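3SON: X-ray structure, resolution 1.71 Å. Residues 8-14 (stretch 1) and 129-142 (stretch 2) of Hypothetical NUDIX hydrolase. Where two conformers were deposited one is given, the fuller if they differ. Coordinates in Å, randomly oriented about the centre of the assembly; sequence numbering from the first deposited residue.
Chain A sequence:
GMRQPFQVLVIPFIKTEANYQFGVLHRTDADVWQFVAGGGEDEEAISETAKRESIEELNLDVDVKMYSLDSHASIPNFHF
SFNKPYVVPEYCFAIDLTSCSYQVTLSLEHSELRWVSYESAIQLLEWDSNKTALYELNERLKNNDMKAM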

# COMPACT_ATOMS: atom_id res chain seq x y z
N VAL A 8 -11.56 -5.44 -0.23
CA VAL A 8 -10.97 -6.35 0.70
C VAL A 8 -9.97 -7.27 0.01
O VAL A 8 -10.03 -7.51 -1.24
CB VAL A 8 -12.03 -7.14 1.54
CG1 VAL A 8 -13.09 -6.21 2.22
CG2 VAL A 8 -12.78 -8.18 0.66
N LEU A 9 -8.98 -7.70 0.79
CA LEU A 9 -8.02 -8.70 0.39
C LEU A 9 -8.12 -9.81 1.43
O LEU A 9 -8.26 -9.55 2.63
CB LEU A 9 -6.59 -8.14 0.31
CG LEU A 9 -5.49 -9.07 -0.23
CD1 LEU A 9 -5.41 -8.94 -1.74
CD2 LEU A 9 -4.16 -8.70 0.42
N VAL A 10 -8.10 -11.05 0.97
CA VAL A 10 -8.15 -12.21 1.89
C VAL A 10 -7.12 -13.28 1.52
O VAL A 10 -7.10 -13.76 0.38
CB VAL A 10 -9.53 -12.87 1.89
CG1 VAL A 10 -9.58 -13.96 2.91
CG2 VAL A 10 -10.64 -11.85 2.13
N ILE A 11 -6.23 -13.61 2.47
CA ILE A 11 -5.12 -14.53 2.25
C ILE A 11 -5.49 -15.87 2.86
O ILE A 11 -5.62 -15.98 4.07
CB ILE A 11 -3.83 -14.03 2.92
CG1 ILE A 11 -3.43 -12.65 2.38
CG2 ILE A 11 -2.63 -15.03 2.75
CD1 ILE A 11 -2.25 -12.03 3.09
N PRO A 12 -5.69 -16.90 2.03
CA PRO A 12 -5.93 -18.25 2.62
C PRO A 12 -4.62 -18.82 3.16
O PRO A 12 -3.54 -18.52 2.62
CB PRO A 12 -6.36 -19.08 1.41
CG PRO A 12 -6.57 -18.11 0.31
CD PRO A 12 -5.62 -16.98 0.57
N PHE A 13 -4.67 -19.60 4.26
CA PHE A 13 -3.48 -20.30 4.74
C PHE A 13 -3.83 -21.65 5.37
O PHE A 13 -4.99 -21.88 5.75
CB PHE A 13 -2.67 -19.48 5.75
CG PHE A 13 -3.37 -19.26 7.04
CD1 PHE A 13 -4.26 -18.21 7.20
CD2 PHE A 13 -3.18 -20.14 8.12
CE1 PHE A 13 -4.90 -18.01 8.38
CE2 PHE A 13 -3.81 -19.94 9.32
CZ PHE A 13 -4.70 -18.90 9.46
N ILE A 14 -2.84 -22.55 5.43
CA ILE A 14 -3.03 -23.87 6.05
C ILE A 14 -1.82 -24.15 6.91
O ILE A 14 -0.71 -23.74 6.57
CB ILE A 14 -3.17 -25.03 5.04
CG1 ILE A 14 -2.03 -25.02 4.03
CG2 ILE A 14 -4.49 -24.96 4.30
CD1 ILE A 14 -2.10 -26.14 2.99
N SER A 129 1.47 -3.97 -1.59
CA SER A 129 0.38 -4.11 -0.61
C SER A 129 0.09 -5.58 -0.16
O SER A 129 -0.11 -5.91 1.02
CB SER A 129 -0.90 -3.43 -1.12
OG SER A 129 -1.64 -4.24 -2.02
N ASN A 130 0.09 -6.49 -1.11
CA ASN A 130 -0.08 -7.91 -0.84
C ASN A 130 1.10 -8.60 -0.11
O ASN A 130 0.88 -9.39 0.83
CB ASN A 130 -0.30 -8.63 -2.15
CG ASN A 130 -1.49 -8.14 -2.93
OD1 ASN A 130 -2.20 -7.12 -2.60
ND2 ASN A 130 -1.72 -8.84 -4.04
N LYS A 131 2.31 -8.23 -0.48
CA LYS A 131 3.50 -8.67 0.14
C LYS A 131 3.54 -8.22 1.57
O LYS A 131 3.97 -8.99 2.47
CB LYS A 131 4.69 -8.14 -0.66
CG LYS A 131 4.69 -8.72 -2.08
CD LYS A 131 5.99 -8.34 -2.76
CE LYS A 131 5.99 -8.77 -4.22
NZ LYS A 131 7.21 -8.31 -4.94
N THR A 132 3.14 -6.96 1.81
CA THR A 132 3.11 -6.41 3.15
C THR A 132 2.11 -7.15 4.04
O THR A 132 2.47 -7.55 5.16
CB THR A 132 2.85 -4.91 3.16
OG1 THR A 132 3.95 -4.26 2.50
CG2 THR A 132 2.72 -4.36 4.64
N ALA A 133 0.89 -7.35 3.54
CA ALA A 133 -0.13 -8.15 4.26
C ALA A 133 0.37 -9.60 4.58
O ALA A 133 0.22 -10.16 5.74
CB ALA A 133 -1.48 -8.15 3.47
N LEU A 134 1.09 -10.17 3.63
CA LEU A 134 1.55 -11.54 3.79
C LEU A 134 2.64 -11.59 4.85
O LEU A 134 2.65 -12.49 5.66
CB LEU A 134 2.05 -12.11 2.45
CG LEU A 134 2.56 -13.55 2.55
CD1 LEU A 134 1.44 -14.44 2.98
CD2 LEU A 134 3.11 -14.03 1.21
N TYR A 135 3.56 -10.62 4.84
CA TYR A 135 4.59 -10.51 5.89
C TYR A 135 3.96 -10.50 7.28
O TYR A 135 4.39 -11.24 8.20
CB TYR A 135 5.41 -9.22 5.68
CG TYR A 135 6.29 -8.95 6.82
CD1 TYR A 135 7.45 -9.66 7.01
CD2 TYR A 135 5.93 -8.02 7.78
CE1 TYR A 135 8.25 -9.44 8.14
CE2 TYR A 135 6.71 -7.80 8.88
CZ TYR A 135 7.86 -8.52 9.06
OH TYR A 135 8.64 -8.27 10.19
N GLU A 136 3.02 -9.60 7.46
CA GLU A 136 2.31 -9.49 8.76
C GLU A 136 1.68 -10.84 9.15
O GLU A 136 1.80 -11.30 10.26
CB GLU A 136 1.24 -8.40 8.68
CG GLU A 136 0.50 -8.32 10.00
CD GLU A 136 -0.71 -7.40 10.00
OE1 GLU A 136 -0.95 -6.65 8.99
OE2 GLU A 136 -1.45 -7.47 11.02
N LEU A 137 0.90 -11.42 8.25
CA LEU A 137 0.30 -12.73 8.53
C LEU A 137 1.34 -13.78 8.98
O LEU A 137 1.12 -14.54 9.95
CB LEU A 137 -0.45 -13.25 7.30
CG LEU A 137 -1.09 -14.66 7.40
CD1 LEU A 137 -1.93 -14.83 8.68
CD2 LEU A 137 -1.81 -15.12 6.12
N ASN A 138 2.45 -13.81 8.28
CA ASN A 138 3.45 -14.76 8.51
C ASN A 138 4.10 -14.55 9.89
O ASN A 138 4.23 -15.50 10.69
CB ASN A 138 4.50 -14.75 7.41
CG ASN A 138 5.48 -15.88 7.56
OD1 ASN A 138 5.08 -17.06 7.65
ND2 ASN A 138 6.78 -15.54 7.65
N GLU A 139 4.39 -13.30 10.24
CA GLU A 139 4.89 -13.00 11.60
C GLU A 139 3.89 -13.36 12.68
O GLU A 139 4.26 -13.96 13.70
CB GLU A 139 5.31 -11.52 11.71
CG GLU A 139 6.51 -11.15 10.87
CD GLU A 139 7.72 -12.00 11.20
OE1 GLU A 139 8.15 -12.00 12.38
OE2 GLU A 139 8.21 -12.68 10.28
N ARG A 140 2.63 -13.03 12.46
CA ARG A 140 1.56 -13.40 13.39
C ARG A 140 1.39 -14.91 13.55
O ARG A 140 1.30 -15.37 14.65
CB ARG A 140 0.29 -12.75 13.02
CG ARG A 140 0.22 -11.27 13.25
CD ARG A 140 -1.17 -10.81 12.87
NE ARG A 140 -1.36 -9.38 13.09
CZ ARG A 140 -1.70 -8.84 14.24
NH1 ARG A 140 -1.86 -9.60 15.34
NH2 ARG A 140 -1.83 -7.51 14.30
N LEU A 141 1.44 -15.68 12.47
CA LEU A 141 1.35 -17.12 12.62
C LEU A 141 2.52 -17.60 13.48
O LEU A 141 2.31 -18.20 14.52
CB LEU A 141 1.33 -17.83 11.28
CG LEU A 141 0.03 -17.61 10.49
CD1 LEU A 141 0.11 -18.15 9.02
CD2 LEU A 141 -1.12 -18.23 11.28
N LYS A 142 3.75 -17.30 13.05
CA LYS A 142 4.95 -17.70 13.79
C LYS A 142 4.88 -17.41 15.27
O LYS A 142 5.42 -18.17 16.07
CB LYS A 142 6.16 -16.97 13.24
CG LYS A 142 6.70 -17.45 11.93
CD LYS A 142 7.75 -16.44 11.50
CE LYS A 142 8.51 -16.81 10.24
NZ LYS A 142 9.66 -15.87 10.11

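The contact between strand 8-14 and helix 129-142 is a predominantly apolar packing of a helix against the face of a strand, with no hydrogen bond or salt bridge passing between them. It illustrates how the alternation of a strand can be matched to the periodicity of a helix. In an extended chain successive side chains point to opposite sides, so Leu-9, Ile-11 and Phe-13 direct their CA-to-CB bonds toward the helix, whereas Val-8, Val-10, Pro-12 and Ile-14 make no contact with it. The helix answers with Ala-133, Leu-137 and Leu-141, spaced four residues apart and therefore aligned along one side, and all three point toward the strand.

The axes run at 46° and approach to 9.8 Å, and the pairing advances in the same direction along both elements. At the start, Leu-9 CD2 lies 4.1 Å from Ala-133 CB, and Leu-9 CD1 is 3.8 Å from Asn-130 OD1, a van der Waals contact; the CA-to-CB bond of Asn-130 points sideways, but the end of its side chain comes nearer the strand. Ile-11 sits at the centre. Ile-11 CD1 lies 4.0 Å from Ala-133 CB and reaches the helix backbone, 3.9 Å from Leu-134 N; Ile-11 CG2 also lies 3.5 Å from Leu-137 CD2. Further along, Phe-13 CE2 approaches Leu-141 CD2 to 3.7 Å, and Leu-141 CD1 lies over one face of the ring.

The helix holds its own shape through regular i to i+4 backbone hydrogen bonds, such as Leu-137 N to Ala-133 O at 2.9 Å. Two charged side chains that do not touch the strand pair with each other: Arg-140 NE donates to Glu-136 OE2 at 2.8 Å within a salt bridge. The salt bridge thus takes no part in the contact, which the apolar side chains dominate.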